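Local coordinates for protein CrataBL (Crataeva tapia, PDB 4IHZ) that inhibits trypsin and probably, more strongly, factor Xa, and is likely to act as a lectin for glucose and N-acetylglucosamine, at residues C33-I38 with S92-L97; W86-S91 with L97-G102; H125-R128 with C133-V136; G137-G142 with Y148-D153. One frame throughout, in Å; residues are numbered along the deposited sequence. Where two conformers were deposited one is given.

Contact 1: C33-I38 with S92-L97; sequences CPLDLI and SIHRGL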
# COMPACT_ATOMS: atom_id res chain seq x y z
N CYS A 33 5.58 5.04 6.93
CA CYS A 33 4.52 5.22 7.91
C CYS A 33 4.41 3.95 8.73
O CYS A 33 3.51 3.15 8.52
CB CYS A 33 3.19 5.46 7.21
SG CYS A 33 3.15 6.99 6.23
N PRO A 34 5.31 3.79 9.71
CA PRO A 34 5.35 2.57 10.49
C PRO A 34 4.11 2.36 11.35
O PRO A 34 3.84 1.23 11.73
CB PRO A 34 6.59 2.73 11.38
CG PRO A 34 7.00 4.13 11.24
CD PRO A 34 6.42 4.71 10.02
N LEU A 35 3.37 3.44 11.64
CA LEU A 35 2.20 3.33 12.53
C LEU A 35 1.15 4.37 12.18
O LEU A 35 0.96 5.34 12.90
CB LEU A 35 2.64 3.46 13.99
CG LEU A 35 1.60 2.85 14.94
CD1 LEU A 35 1.90 1.38 15.15
CD2 LEU A 35 1.65 3.60 16.27
N ASP A 36 0.46 4.11 11.07
CA ASP A 36 -0.48 5.09 10.55
C ASP A 36 -1.83 4.80 11.19
O ASP A 36 -2.60 3.98 10.71
CB ASP A 36 -0.54 4.98 9.02
CG ASP A 36 -1.36 6.10 8.38
OD1 ASP A 36 -1.21 7.27 8.79
OD2 ASP A 36 -2.16 5.80 7.45
N LEU A 37 -2.09 5.49 12.30
CA LEU A 37 -3.30 5.27 13.09
C LEU A 37 -4.54 5.73 12.37
O LEU A 37 -4.47 6.53 11.43
CB LEU A 37 -3.18 6.06 14.41
CG LEU A 37 -2.00 5.67 15.29
CD1 LEU A 37 -1.97 6.74 16.37
CD2 LEU A 37 -2.17 4.27 15.89
N ILE A 38 -5.70 5.26 12.85
CA ILE A 38 -6.97 5.76 12.34
C ILE A 38 -7.50 6.65 13.46
O ILE A 38 -7.84 6.14 14.55
CB ILE A 38 -7.97 4.59 12.10
CG1 ILE A 38 -7.44 3.58 11.07
CG2 ILE A 38 -9.36 5.14 11.67
CD1 ILE A 38 -7.14 4.18 9.72
N SER A 92 4.26 0.43 21.80
CA SER A 92 4.47 0.67 23.25
C SER A 92 4.07 2.10 23.62
O SER A 92 3.56 2.35 24.73
CB SER A 92 5.90 0.33 23.70
OG SER A 92 6.84 1.21 23.12
N ILE A 93 4.26 3.04 22.69
CA ILE A 93 3.91 4.45 22.88
C ILE A 93 2.40 4.57 23.16
O ILE A 93 1.97 5.41 23.94
CB ILE A 93 4.24 5.31 21.61
CG1 ILE A 93 5.73 5.24 21.29
CG2 ILE A 93 3.76 6.76 21.78
CD1 ILE A 93 6.60 6.40 21.77
N HIS A 94 1.61 3.69 22.55
CA HIS A 94 0.18 3.70 22.71
C HIS A 94 -0.31 2.63 23.67
O HIS A 94 -1.51 2.42 23.80
CB HIS A 94 -0.49 3.60 21.32
CG HIS A 94 -0.16 4.75 20.43
ND1 HIS A 94 0.98 4.77 19.65
CD2 HIS A 94 -0.78 5.94 20.24
CE1 HIS A 94 1.02 5.92 18.98
NE2 HIS A 94 -0.02 6.65 19.34
N ARG A 95 0.62 2.04 24.43
CA ARG A 95 0.31 1.00 25.42
C ARG A 95 -0.53 -0.16 24.91
O ARG A 95 -1.42 -0.65 25.61
CB ARG A 95 -0.38 1.60 26.63
CG ARG A 95 0.47 2.54 27.44
CD ARG A 95 -0.33 2.96 28.65
NE ARG A 95 -0.33 1.97 29.74
CZ ARG A 95 -1.38 1.72 30.53
NH1 ARG A 95 -2.53 2.37 30.35
NH2 ARG A 95 -1.28 0.82 31.50
N GLY A 96 -0.28 -0.60 23.68
CA GLY A 96 -0.82 -1.87 23.24
C GLY A 96 -1.11 -1.89 21.76
O GLY A 96 -0.48 -1.16 20.97
N LEU A 97 -2.07 -2.72 21.40
CA LEU A 97 -2.43 -2.89 19.99
C LEU A 97 -3.19 -1.68 19.53
O LEU A 97 -3.96 -1.09 20.28
CB LEU A 97 -3.32 -4.13 19.78
CG LEU A 97 -2.78 -5.49 20.26
CD1 LEU A 97 -3.84 -6.62 20.21
CD2 LEU A 97 -1.52 -5.89 19.53

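Contact 2: W86-S91 with L97-G102; sequences WTVKSS and LVVTTG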
# COMPACT_ATOMS: atom_id res chain seq x y z
N TRP A 86 -6.34 -1.87 6.24
CA TRP A 86 -6.26 -1.87 7.70
C TRP A 86 -5.68 -3.15 8.29
O TRP A 86 -5.87 -4.25 7.76
CB TRP A 86 -7.64 -1.63 8.26
CG TRP A 86 -8.19 -0.25 7.96
CD1 TRP A 86 -7.84 0.63 6.93
CD2 TRP A 86 -9.18 0.44 8.74
NE1 TRP A 86 -8.56 1.83 7.07
CE2 TRP A 86 -9.39 1.70 8.15
CE3 TRP A 86 -9.92 0.08 9.90
CZ2 TRP A 86 -10.30 2.65 8.68
CZ3 TRP A 86 -10.83 1.01 10.40
CH2 TRP A 86 -11.02 2.27 9.79
N THR A 87 -5.00 -3.00 9.41
CA THR A 87 -4.43 -4.14 10.11
C THR A 87 -4.30 -3.70 11.57
O THR A 87 -4.84 -2.65 11.97
CB THR A 87 -3.05 -4.53 9.51
OG1 THR A 87 -2.55 -5.70 10.15
CG2 THR A 87 -2.02 -3.40 9.59
N VAL A 88 -3.62 -4.51 12.37
CA VAL A 88 -3.35 -4.13 13.75
C VAL A 88 -1.87 -4.27 14.02
O VAL A 88 -1.26 -5.20 13.54
CB VAL A 88 -4.19 -5.01 14.73
CG1 VAL A 88 -3.64 -4.97 16.20
CG2 VAL A 88 -5.64 -4.61 14.65
N LYS A 89 -1.31 -3.33 14.77
CA LYS A 89 0.10 -3.37 15.13
C LYS A 89 0.25 -3.11 16.61
O LYS A 89 -0.63 -2.51 17.22
CB LYS A 89 0.92 -2.33 14.36
CG LYS A 89 0.89 -2.55 12.82
CD LYS A 89 1.78 -1.55 12.11
CE LYS A 89 1.74 -1.72 10.60
NZ LYS A 89 2.80 -0.87 9.96
N SER A 90 1.34 -3.60 17.18
CA SER A 90 1.64 -3.32 18.58
C SER A 90 2.39 -2.00 18.67
O SER A 90 3.23 -1.71 17.80
CB SER A 90 2.48 -4.45 19.18
OG SER A 90 3.70 -4.56 18.46
N SER A 91 2.09 -1.18 19.68
CA SER A 91 2.76 0.11 19.88
C SER A 91 3.00 0.39 21.36
O SER A 91 2.04 0.60 22.10
CB SER A 91 1.94 1.28 19.30
OG SER A 91 2.61 2.49 19.61
N LEU A 97 -2.07 -2.72 21.40
CA LEU A 97 -2.43 -2.89 19.99
C LEU A 97 -3.19 -1.68 19.53
O LEU A 97 -3.96 -1.09 20.28
CB LEU A 97 -3.32 -4.13 19.78
CG LEU A 97 -2.78 -5.49 20.26
CD1 LEU A 97 -3.84 -6.62 20.21
CD2 LEU A 97 -1.52 -5.89 19.53
N VAL A 98 -2.98 -1.35 18.27
CA VAL A 98 -3.65 -0.22 17.60
C VAL A 98 -4.05 -0.63 16.19
O VAL A 98 -3.40 -1.48 15.58
CB VAL A 98 -2.76 1.07 17.54
CG1 VAL A 98 -2.44 1.54 18.94
CG2 VAL A 98 -1.43 0.83 16.81
N VAL A 99 -5.15 -0.06 15.73
CA VAL A 99 -5.50 -0.20 14.28
C VAL A 99 -4.57 0.69 13.49
O VAL A 99 -4.35 1.83 13.86
CB VAL A 99 -6.96 0.18 14.04
CG1 VAL A 99 -7.31 0.05 12.54
CG2 VAL A 99 -7.92 -0.74 14.81
N THR A 100 -4.07 0.18 12.36
CA THR A 100 -3.28 1.05 11.45
C THR A 100 -3.63 0.72 10.03
O THR A 100 -4.27 -0.29 9.76
CB THR A 100 -1.77 0.88 11.58
OG1 THR A 100 -1.40 -0.42 11.06
CG2 THR A 100 -1.33 0.96 13.07
N THR A 101 -3.13 1.57 9.13
CA THR A 101 -3.16 1.16 7.74
C THR A 101 -1.85 0.40 7.43
O THR A 101 -1.09 0.08 8.33
CB THR A 101 -3.33 2.36 6.78
OG1 THR A 101 -2.19 3.19 6.89
CG2 THR A 101 -4.63 3.20 7.13
N GLY A 102 -1.59 0.10 6.17
CA GLY A 102 -0.32 -0.49 5.81
C GLY A 102 -0.34 -2.02 5.86
O GLY A 102 0.72 -2.66 5.78
O HOH W 1 0.97 1.53 9.65
O HOH W 2 2.85 -1.46 7.24

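Contact 3: H125-R128 with C133-V136; sequences HCPR and CRDV. With SO4 (sulfate ion), chain D.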
# COMPACT_ATOMS: atom_id res chain seq x y z
N HIS A 125 -11.47 -7.08 15.54
CA HIS A 125 -10.33 -7.57 14.76
C HIS A 125 -10.11 -9.01 15.20
O HIS A 125 -10.20 -9.30 16.39
CB HIS A 125 -9.09 -6.74 15.03
CG HIS A 125 -7.90 -7.23 14.27
ND1 HIS A 125 -6.88 -7.95 14.87
CD2 HIS A 125 -7.59 -7.15 12.96
CE1 HIS A 125 -5.98 -8.27 13.96
NE2 HIS A 125 -6.40 -7.81 12.78
N CYS A 126 -9.79 -9.88 14.25
CA CYS A 126 -9.76 -11.31 14.53
C CYS A 126 -8.39 -11.81 14.19
O CYS A 126 -8.08 -12.02 13.03
CB CYS A 126 -10.80 -12.05 13.70
SG CYS A 126 -12.49 -11.44 13.99
N PRO A 127 -7.54 -11.97 15.22
CA PRO A 127 -6.23 -12.52 14.97
C PRO A 127 -6.35 -13.84 14.16
O PRO A 127 -7.17 -14.72 14.48
CB PRO A 127 -5.66 -12.69 16.37
CG PRO A 127 -6.44 -11.71 17.21
CD PRO A 127 -7.81 -11.82 16.66
N ARG A 128 -5.58 -13.91 13.08
CA ARG A 128 -5.57 -15.05 12.16
C ARG A 128 -6.90 -15.37 11.45
O ARG A 128 -7.08 -16.46 10.89
CB ARG A 128 -5.03 -16.27 12.88
CG ARG A 128 -3.72 -15.96 13.61
CD ARG A 128 -3.20 -17.22 14.27
NE ARG A 128 -2.29 -16.90 15.36
CZ ARG A 128 -2.67 -16.66 16.61
NH1 ARG A 128 -3.96 -16.70 16.96
NH2 ARG A 128 -1.75 -16.39 17.53
N CYS A 133 -12.43 -12.71 18.76
CA CYS A 133 -11.96 -11.48 18.15
C CYS A 133 -11.91 -10.43 19.25
O CYS A 133 -12.50 -10.59 20.32
CB CYS A 133 -12.93 -11.07 17.04
SG CYS A 133 -13.19 -12.30 15.74
N ARG A 134 -11.21 -9.32 19.00
CA ARG A 134 -11.13 -8.24 19.96
C ARG A 134 -11.95 -7.06 19.47
O ARG A 134 -11.80 -6.64 18.33
CB ARG A 134 -9.68 -7.79 20.13
CG ARG A 134 -8.85 -8.76 20.98
CD ARG A 134 -7.46 -8.24 21.21
NE ARG A 134 -6.65 -9.25 21.90
CZ ARG A 134 -5.65 -9.94 21.34
NH1 ARG A 134 -5.28 -9.76 20.08
NH2 ARG A 134 -5.01 -10.85 22.09
N ASP A 135 -12.77 -6.51 20.34
CA ASP A 135 -13.61 -5.37 19.97
C ASP A 135 -12.73 -4.15 19.72
O ASP A 135 -11.81 -3.86 20.47
CB ASP A 135 -14.62 -5.05 21.09
CG ASP A 135 -15.74 -6.10 21.23
OD1 ASP A 135 -15.87 -7.01 20.40
OD2 ASP A 135 -16.50 -5.99 22.20
N VAL A 136 -13.05 -3.41 18.66
CA VAL A 136 -12.34 -2.17 18.36
C VAL A 136 -13.06 -1.01 19.01
O VAL A 136 -14.30 -0.87 18.89
CB VAL A 136 -12.30 -1.96 16.85
CG1 VAL A 136 -11.76 -0.56 16.53
CG2 VAL A 136 -11.37 -3.04 16.23
S SO4 D . -4.03 -17.55 20.91
O1 SO4 D . -2.62 -17.35 21.24
O2 SO4 D . -4.23 -18.96 20.58
O3 SO4 D . -4.88 -17.19 22.05
O4 SO4 D . -4.38 -16.72 19.76

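Contact 4: G137-G142 with Y148-D153; sequences GIETVG and YLAPRD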
# COMPACT_ATOMS: atom_id res chain seq x y z
N GLY A 137 -12.31 -0.23 19.77
CA GLY A 137 -12.84 0.93 20.46
C GLY A 137 -11.94 2.12 20.27
O GLY A 137 -11.00 2.10 19.47
N ILE A 138 -12.25 3.19 21.00
CA ILE A 138 -11.50 4.43 20.90
C ILE A 138 -10.56 4.56 22.13
O ILE A 138 -10.96 4.31 23.28
CB ILE A 138 -12.47 5.66 20.81
CG1 ILE A 138 -13.03 5.83 19.40
CG2 ILE A 138 -11.77 6.94 21.27
CD1 ILE A 138 -14.09 6.97 19.30
N GLU A 139 -9.33 5.00 21.87
CA GLU A 139 -8.35 5.23 22.95
C GLU A 139 -7.67 6.56 22.78
O GLU A 139 -7.72 7.14 21.72
CB GLU A 139 -7.28 4.14 22.97
CG GLU A 139 -7.83 2.74 23.16
CD GLU A 139 -8.21 2.41 24.61
OE1 GLU A 139 -7.70 3.06 25.56
OE2 GLU A 139 -9.02 1.48 24.80
N THR A 140 -7.04 7.04 23.85
CA THR A 140 -6.31 8.30 23.79
C THR A 140 -4.89 8.14 24.30
O THR A 140 -4.06 9.01 24.03
CB THR A 140 -6.97 9.41 24.62
OG1 THR A 140 -7.00 9.02 25.99
CG2 THR A 140 -8.39 9.71 24.15
N VAL A 141 -4.60 7.06 25.03
CA VAL A 141 -3.28 6.96 25.66
C VAL A 141 -2.15 7.01 24.61
O VAL A 141 -2.16 6.23 23.65
CB VAL A 141 -3.13 5.73 26.59
CG1 VAL A 141 -3.38 4.43 25.86
CG2 VAL A 141 -1.74 5.73 27.24
N GLY A 142 -1.22 7.95 24.78
CA GLY A 142 -0.11 8.15 23.86
C GLY A 142 -0.48 8.84 22.56
O GLY A 142 0.35 8.96 21.65
N TYR A 148 -7.76 7.49 18.83
CA TYR A 148 -7.43 6.53 17.77
C TYR A 148 -8.16 5.23 18.02
O TYR A 148 -8.54 4.92 19.14
CB TYR A 148 -5.91 6.30 17.70
CG TYR A 148 -5.31 5.81 18.99
CD1 TYR A 148 -5.23 4.44 19.25
CD2 TYR A 148 -4.83 6.71 19.92
CE1 TYR A 148 -4.68 3.99 20.46
CE2 TYR A 148 -4.30 6.27 21.11
CZ TYR A 148 -4.20 4.91 21.34
OH TYR A 148 -3.68 4.44 22.52
N LEU A 149 -8.36 4.46 16.96
CA LEU A 149 -9.01 3.14 17.05
C LEU A 149 -8.02 2.06 17.49
O LEU A 149 -6.87 2.06 17.07
CB LEU A 149 -9.66 2.78 15.71
CG LEU A 149 -10.79 3.67 15.23
CD1 LEU A 149 -11.24 3.03 13.93
CD2 LEU A 149 -11.94 3.71 16.26
N ALA A 150 -8.47 1.18 18.39
CA ALA A 150 -7.60 0.12 18.93
C ALA A 150 -8.44 -1.08 19.33
O ALA A 150 -9.55 -0.94 19.84
CB ALA A 150 -6.87 0.64 20.11
N PRO A 151 -7.90 -2.29 19.13
CA PRO A 151 -8.69 -3.49 19.47
C PRO A 151 -8.45 -3.90 20.92
O PRO A 151 -7.61 -4.76 21.21
CB PRO A 151 -8.16 -4.53 18.48
CG PRO A 151 -6.72 -4.14 18.27
CD PRO A 151 -6.67 -2.61 18.39
N ARG A 152 -9.18 -3.26 21.83
CA ARG A 152 -8.93 -3.49 23.25
C ARG A 152 -10.17 -3.91 24.00
O ARG A 152 -10.29 -3.64 25.22
CB ARG A 152 -8.27 -2.27 23.87
CG ARG A 152 -6.93 -1.99 23.24
CD ARG A 152 -6.08 -0.98 23.96
NE ARG A 152 -4.98 -0.57 23.08
CZ ARG A 152 -4.22 0.50 23.28
NH1 ARG A 152 -4.39 1.28 24.36
NH2 ARG A 152 -3.27 0.80 22.40
N ASP A 153 -11.05 -4.62 23.28
CA ASP A 153 -12.26 -5.23 23.84
C ASP A 153 -13.25 -4.33 24.58
O ASP A 153 -14.04 -4.81 25.41
CB ASP A 153 -11.93 -6.50 24.64
CG ASP A 153 -11.83 -7.72 23.74
OD1 ASP A 153 -12.73 -7.92 22.87
OD2 ASP A 153 -10.84 -8.46 23.92
O HOH W 3 -5.62 0.73 26.88

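Contact 1: C33-I38 with S92-L97
Two leucines of the loop C33-I38, L35 and L37, reach across to the imidazole of H94 in the tight turn of segment 92-97. At its start the loop is anchored away from this contact, since C33 is joined to C80 by a disulfide. L35 comes next, its CG swung opposite its own backbone N (chi1 -159°). This torsion carries methyl CD2 to the ND1-CE1 side of the ring, with CD2 of L35 3.6 Å from CE1 of H94. D36 turns its back on the ring, and its carboxylate is held by T101 OG1 and the backbone N of N23. L37 then approaches head-on, bringing its CD1 to 3.6 Å from NE2 of H94. Both methyls meet the ring obliquely, and no hydrogen bond passes between the segments; the small contact (109 Å²) is van der Waals packing of two methyls on the outer end of the imidazole. The last residue, I38, begins strand 38-40.

H94 is fixed from several sides. Its ND1 is hydrogen-bonded to S91 OG, and CG2 of I93 lies 3.9 Å above one ring face, toward the rim. The type I turn S92-R95 that presents it is closed by a bond of 3.0 Å from R95 N to S92 O, and R95 and G96 together face S91 as a G1 beta bulge. In the beta-trefoil, this buried contact lays the loop between helix 22-26 and strand 38-40 against the tip of the hairpin 87-91/96-100, while Y148 of strand 148-151 meets H94 edge-to-face.

Contact 2: W86-S91 with L97-G102
K89 and T100 pack against each other on one face of a two-stranded antiparallel hairpin, whose strands 87-91 and 97-100 run at 138° to one another. T87 with T100 and K89 with V98 are the hydrogen-bonded pairs; V88 with V99 and S90 with L97 are the non-hydrogen-bonded ones. Of the four backbone bonds, that from T100 N reaches T87 O from well above the carbonyl plane, 43° out of it.

The lysine chain runs extended at about a right angle across T100. Its CB lies 4.2 Å from T100 CG2, and CG of K89 is 3.6 Å from T100 OG1. CD keeps touching both branches of that threonine, and CE of K89 passes 3.4 Å from T100 OG1. The hydroxyl does not depend on the lysine: OG1 of T100 donates to T101 O at 2.8 Å. At the tip, K89 NZ gives hydrogen bonds to two waters, which pass them on to the carbonyls of T101 and G102, and a third to P34 O. The ammonium therefore links the residues just past the end of strand 97-100, through water, to P34 in loop 33-38.

On the face of V88, V99 and L97, CG1 of V88 sits 3.7 Å from CB of L97; at the start of the segment, CE3 of W86 meets CG1 of V99 at the same distance, 3.7 Å, and the indole N-H is used by T73 OG1. Beyond these, I38 packs against W86 and V99, P151 of strand 148-151 touches V88 and L97, and a backbone bond joins V99 to L149, so that the hairpin abuts the strands 38-40 and 148-151 of the trefoil.

Contact 3: H125-R128 with C133-V136
H125 and R134 face each other as an antiparallel hydrogen-bonded pair, with H125 N to R134 O and R134 N to H125 O both 2.8 Å and nearly straight. One residue nearer the loop, the segments are joined covalently: C126 SG and C133 SG lie 2.1 Å apart, with a C-S-S-C torsion of 98°, close to the relaxed right angle. Both cysteines set SG opposite their carbonyl carbon (chi1 -58° in C126), which lets the two sulfurs meet across the mouth of the loop. CB of C133 lies 3.3 Å from H125 O.

The flanking side chains touch more lightly. P127 and the R134 side chain cross at about a right angle, CG of P127 3.7 Å from R134 NH1 and oblique to the guanidinium. V136 brings CG2 to 4.1 Å from H125 N. The imidazole itself leads away from the partner strand; its NE2 is hydrogen-bonded to G109 O, and its ring meets F112 edge-to-face. Further out, R128 takes no part in the pairing and uses the edge of its guanidinium, in plane, to bind a sulfate: NH1 of R128 is 2.8 Å from O4 of the ion, which probably came from the crystallisation liquor.

The disulfide is consistent with the second of the two bridges of soybean-trypsin-inhibitor (Kunitz) type proteins. It clamps the short connection between strands 120-125 and 134-139 just where the backbone pairing ends. The guanidinium of R134, 5.7 Å from H125 ND1 measured at NH1, would probably disfavour a positive charge on the histidine.

Contact 4: G137-G142 with Y148-D153
Y148 packs closely on E139 and V141. Its hydroxyl donates to V141 O at 2.6 Å, in the carbonyl plane and on a lone pair. CB of E139 lies over the ring in a CH-pi contact, 4.0 Å from the Y148 centroid, and E139 O sits above the same face near the rim. Y148 can lie beneath E139 because its CG occupies the place between backbone N and carbonyl carbon (chi1 57°). Four backbone bonds, paired at G137 with A150 and at E139 with Y148, close the strands.

Toward the solvent the contact slackens. OE1 of E139 and NH1 of R152 form a long salt bridge of 3.9 Å, bridged by a water bound firmly to the arginine but weakly to the glutamate, whose OE2 makes a salt bridge with R154. CG1 of V141 touches the guanidinium edge, 3.6 Å from R152 NH1. Strand 148-151 pairs with 134-139, L149 also makes backbone bonds to I38 and V99, and R152 NH2 reaches the carbonyls of H94 and L97.

From the N terminus, contact 1 closes the longest loop, bringing segment 33-38 to the turn at 92-97. Contact 2 crosses it, opening at 86 inside that span and ending at 102 beyond it; the two share L97 and the strand 96-100. Contacts 3 and 4 follow in series without nesting, each closing a short loop, and both use strand 134-139, first at its disulfide-clamped start and then at its other end. D153 OD1 links contact 4 back to contact 3 by accepting from D135 N. Contacts 1 and 2 are tied to contact 4 through strand 148-151 and the residue after it, joining hairpin 86-102 to hairpin 134-153 within the trefoil.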